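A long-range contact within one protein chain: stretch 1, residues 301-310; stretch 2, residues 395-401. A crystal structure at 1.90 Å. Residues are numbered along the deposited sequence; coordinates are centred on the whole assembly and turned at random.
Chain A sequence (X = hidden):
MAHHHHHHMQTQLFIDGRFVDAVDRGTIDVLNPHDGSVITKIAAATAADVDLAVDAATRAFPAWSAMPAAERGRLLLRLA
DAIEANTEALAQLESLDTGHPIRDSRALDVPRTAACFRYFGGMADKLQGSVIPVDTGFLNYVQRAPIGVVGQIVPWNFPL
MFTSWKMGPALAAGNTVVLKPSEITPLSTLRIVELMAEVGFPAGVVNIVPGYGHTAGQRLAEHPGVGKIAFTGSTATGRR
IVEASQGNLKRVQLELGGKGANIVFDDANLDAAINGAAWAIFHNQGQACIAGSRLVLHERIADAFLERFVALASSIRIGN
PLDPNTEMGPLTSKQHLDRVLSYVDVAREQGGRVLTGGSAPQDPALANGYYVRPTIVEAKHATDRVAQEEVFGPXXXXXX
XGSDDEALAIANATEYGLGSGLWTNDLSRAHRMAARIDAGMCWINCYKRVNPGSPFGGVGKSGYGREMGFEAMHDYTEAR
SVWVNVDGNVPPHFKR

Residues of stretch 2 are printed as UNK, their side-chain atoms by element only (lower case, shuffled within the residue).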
# COMPACT_ATOMS: atom_id res chain seq x y z
N ILE A 301 -19.90 23.37 -31.95
CA ILE A 301 -19.30 24.53 -31.25
C ILE A 301 -17.97 25.01 -31.84
O ILE A 301 -17.40 26.01 -31.37
CB ILE A 301 -19.19 24.30 -29.73
CG1 ILE A 301 -18.40 23.04 -29.33
CG2 ILE A 301 -20.57 24.19 -29.10
CD1 ILE A 301 -16.93 23.12 -29.57
N ALA A 302 -17.48 24.34 -32.88
CA ALA A 302 -16.13 24.64 -33.38
C ALA A 302 -15.96 26.08 -33.80
O ALA A 302 -15.04 26.74 -33.36
CB ALA A 302 -15.76 23.70 -34.51
N ASP A 303 -16.90 26.60 -34.61
CA ASP A 303 -16.78 27.94 -35.13
C ASP A 303 -16.89 28.98 -34.02
O ASP A 303 -16.07 29.90 -33.97
CB ASP A 303 -17.79 28.19 -36.26
CG ASP A 303 -17.55 27.24 -37.46
OD1 ASP A 303 -16.45 27.25 -38.02
OD2 ASP A 303 -18.43 26.41 -37.81
N ALA A 304 -17.83 28.78 -33.11
CA ALA A 304 -18.00 29.64 -31.95
C ALA A 304 -16.73 29.69 -31.08
O ALA A 304 -16.23 30.79 -30.76
CB ALA A 304 -19.18 29.16 -31.13
N PHE A 305 -16.22 28.52 -30.74
CA PHE A 305 -15.01 28.38 -29.98
C PHE A 305 -13.83 29.10 -30.65
O PHE A 305 -13.12 29.89 -30.02
CB PHE A 305 -14.68 26.91 -29.84
CG PHE A 305 -13.56 26.63 -28.87
CD1 PHE A 305 -12.24 26.88 -29.22
CD2 PHE A 305 -13.84 26.10 -27.61
CE1 PHE A 305 -11.21 26.62 -28.33
CE2 PHE A 305 -12.81 25.85 -26.73
CZ PHE A 305 -11.51 26.10 -27.08
N LEU A 306 -13.65 28.83 -31.94
CA LEU A 306 -12.51 29.39 -32.65
C LEU A 306 -12.57 30.90 -32.74
O LEU A 306 -11.55 31.55 -32.62
CB LEU A 306 -12.37 28.76 -34.03
CG LEU A 306 -11.93 27.29 -34.02
CD1 LEU A 306 -12.09 26.68 -35.40
CD2 LEU A 306 -10.48 27.16 -33.53
N GLU A 307 -13.75 31.48 -32.95
CA GLU A 307 -13.81 32.92 -33.04
C GLU A 307 -13.29 33.57 -31.76
O GLU A 307 -12.53 34.56 -31.80
CB GLU A 307 -15.22 33.39 -33.37
CG GLU A 307 -15.29 34.87 -33.67
CD GLU A 307 -16.69 35.31 -34.05
OE1 GLU A 307 -17.63 34.49 -33.92
OE2 GLU A 307 -16.85 36.49 -34.46
N ARG A 308 -13.69 33.01 -30.62
CA ARG A 308 -13.23 33.54 -29.35
C ARG A 308 -11.75 33.18 -29.06
O ARG A 308 -10.99 34.00 -28.59
CB ARG A 308 -14.14 33.06 -28.22
CG ARG A 308 -15.52 33.71 -28.30
CD ARG A 308 -16.56 32.93 -27.55
NE ARG A 308 -16.34 33.04 -26.11
CZ ARG A 308 -17.09 32.45 -25.19
NH1 ARG A 308 -18.09 31.65 -25.52
NH2 ARG A 308 -16.80 32.62 -23.92
N PHE A 309 -11.38 31.95 -29.35
CA PHE A 309 -10.03 31.44 -29.12
C PHE A 309 -8.97 32.15 -29.97
O PHE A 309 -7.90 32.51 -29.46
CB PHE A 309 -10.01 29.94 -29.38
CG PHE A 309 -8.68 29.27 -29.16
CD1 PHE A 309 -8.07 29.31 -27.93
CD2 PHE A 309 -8.09 28.58 -30.17
CE1 PHE A 309 -6.85 28.69 -27.72
CE2 PHE A 309 -6.88 27.92 -29.97
CZ PHE A 309 -6.25 27.99 -28.76
N VAL A 310 -9.29 32.36 -31.25
CA VAL A 310 -8.40 33.10 -32.15
C VAL A 310 -8.24 34.55 -31.65
O VAL A 310 -7.14 35.06 -31.58
CB VAL A 310 -8.90 33.06 -33.61
CG1 VAL A 310 -8.11 34.00 -34.48
CG2 VAL A 310 -8.77 31.66 -34.18
N UNK A 395 1.81 26.56 -31.02
CA UNK A 395 1.29 26.16 -32.31
C UNK A 395 0.26 25.08 -32.07
O UNK A 395 0.58 24.03 -31.61
c UNK A 395 2.12 25.23 -34.56
c UNK A 395 2.45 25.47 -36.94
c UNK A 395 2.72 25.86 -35.64
c UNK A 395 1.25 24.17 -34.82
c UNK A 395 0.96 23.80 -36.12
c UNK A 395 2.47 25.62 -33.15
c UNK A 395 1.56 24.45 -37.20
N UNK A 396 -1.00 25.36 -32.38
CA UNK A 396 -2.06 24.37 -32.16
C UNK A 396 -2.76 24.00 -33.47
O UNK A 396 -3.00 24.85 -34.32
c UNK A 396 -3.06 24.84 -31.06
c UNK A 396 -3.71 26.17 -31.43
c UNK A 396 -4.10 23.75 -30.75
N UNK A 397 -3.00 22.71 -33.63
CA UNK A 397 -3.68 22.17 -34.79
C UNK A 397 -5.11 21.78 -34.43
O UNK A 397 -5.34 21.05 -33.47
c UNK A 397 -3.64 20.44 -36.61
o UNK A 397 -1.59 21.37 -35.67
c UNK A 397 -2.93 20.97 -35.35
N UNK A 398 -6.06 22.31 -35.21
CA UNK A 398 -7.47 22.12 -34.95
C UNK A 398 -8.04 21.08 -35.87
O UNK A 398 -7.82 21.13 -37.10
c UNK A 398 -9.70 23.24 -34.66
c UNK A 398 -7.59 24.56 -34.42
c UNK A 398 -8.26 23.41 -35.15
N UNK A 399 -8.82 20.19 -35.26
CA UNK A 399 -9.55 19.14 -35.95
C UNK A 399 -10.99 19.15 -35.40
O UNK A 399 -11.22 19.56 -34.26
c UNK A 399 -7.45 17.59 -36.12
c UNK A 399 -6.78 16.45 -35.40
c UNK A 399 -7.42 17.40 -37.61
c UNK A 399 -8.90 17.79 -35.65
N UNK A 400 -11.95 18.72 -36.21
CA UNK A 400 -13.35 18.69 -35.81
C UNK A 400 -13.87 17.25 -35.80
O UNK A 400 -13.34 16.40 -36.51
c UNK A 400 -13.79 20.99 -36.78
n UNK A 400 -14.40 25.39 -38.16
c UNK A 400 -14.95 24.20 -38.03
n UNK A 400 -14.17 23.14 -37.88
c UNK A 400 -14.20 19.53 -36.77
c UNK A 400 -14.66 21.80 -37.70
n UNK A 400 -16.27 24.06 -38.00
N UNK A 401 -14.93 17.02 -35.02
CA UNK A 401 -15.57 15.72 -34.93
C UNK A 401 -17.05 15.84 -34.67
O UNK A 401 -17.53 16.91 -34.30
c UNK A 401 -14.53 16.41 -31.85
c UNK A 401 -16.58 15.27 -30.39
c UNK A 401 -16.30 14.83 -31.67
c UNK A 401 -15.82 16.30 -29.83
c UNK A 401 -15.26 15.37 -32.41
c UNK A 401 -14.79 16.86 -30.56
c UNK A 401 -14.94 14.88 -33.81

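Position 395 carries seven side-chain carbons, one leading into a six-membered ring, with no heteroatom to make a hydroxyl. That is phenylalanine, Phe395. Its side chain is out of reach of stretch 1, so the identification rests on atom count and ring closure alone.

At position 396 there are three carbons, one bonded to CA and carrying the other two. The fork at the first atom and the absence of oxygen define valine. Its CA-to-CB bond points toward the helix, and one methyl meets the ring of Phe309: the distance from Val396 CG1 to Phe309 CE2 is 3.9 Å, with the methyl at the ring edge, near its plane.

Position 397 has the same forked outline but a different composition: the first carbon carries one oxygen and one carbon. This is threonine, since a valine would have carbon at both tips. Thr397 is out of reach of stretch 1, and its OG1 is hydrogen-bonded elsewhere in the structure.

Position 398 again shows three carbons branched at the first, and no oxygen, so it is valine. Its CA-to-CB bond points toward the helix, and the side chain packs on Leu306, with Val398 CG2 4.0 Å from Leu306 CD2, a contact between apolar methyl groups.

Position 399 holds four carbons, and the fork falls at the second rather than the first. That separates leucine from isoleucine, whose branch lies at the first carbon. Leu399 is buried but remains out of reach of stretch 1.

Position 400 has a chain of three carbons, then a nitrogen, then a carbon bearing two further nitrogens. This planar, three-nitrogen terminus is a guanidinium, and the residue is arginine. The chain runs with chi1 near -62° (m) and both chi2 and chi3 t, an extended path that carries the charged group to Asp303. Arg400 NH2 lies 2.8 Å from Asp303 OD1 in a salt bridge, with a hydrogen-bond angle of 156°. Arg400 NH1 also donates to Asp303 OD2 at 3.2 Å and 163°, whereas the bond from Arg400 NH1 to Asp303 OD1, also 3.2 Å, is weak at 133°. Ala302 CB sits over one face of the guanidinium, 3.5 Å from Arg400 NH1.

Position 401 shows one carbon followed by a ring of six carbons, again without oxygen: phenylalanine. The side chain of Phe401 makes no contact with stretch 1.

The contact follows the alternation of the strand: the CA-to-CB bonds of 396, 398 and 400 point toward the helix, while the intervening side chains make no contact with it. Because the helix and strand run nearly antiparallel, at 160°, Phe309, Leu306 and Ala302 meet those three positions in reverse order, and the axes approach to 10.7 Å. Apolar packing at Val396 and Val398 gives way to the charged pair at Arg400, which contributes 86 Å² of the 295 Å² buried in total.

Stretch 2 (395-401) FVTVLRF
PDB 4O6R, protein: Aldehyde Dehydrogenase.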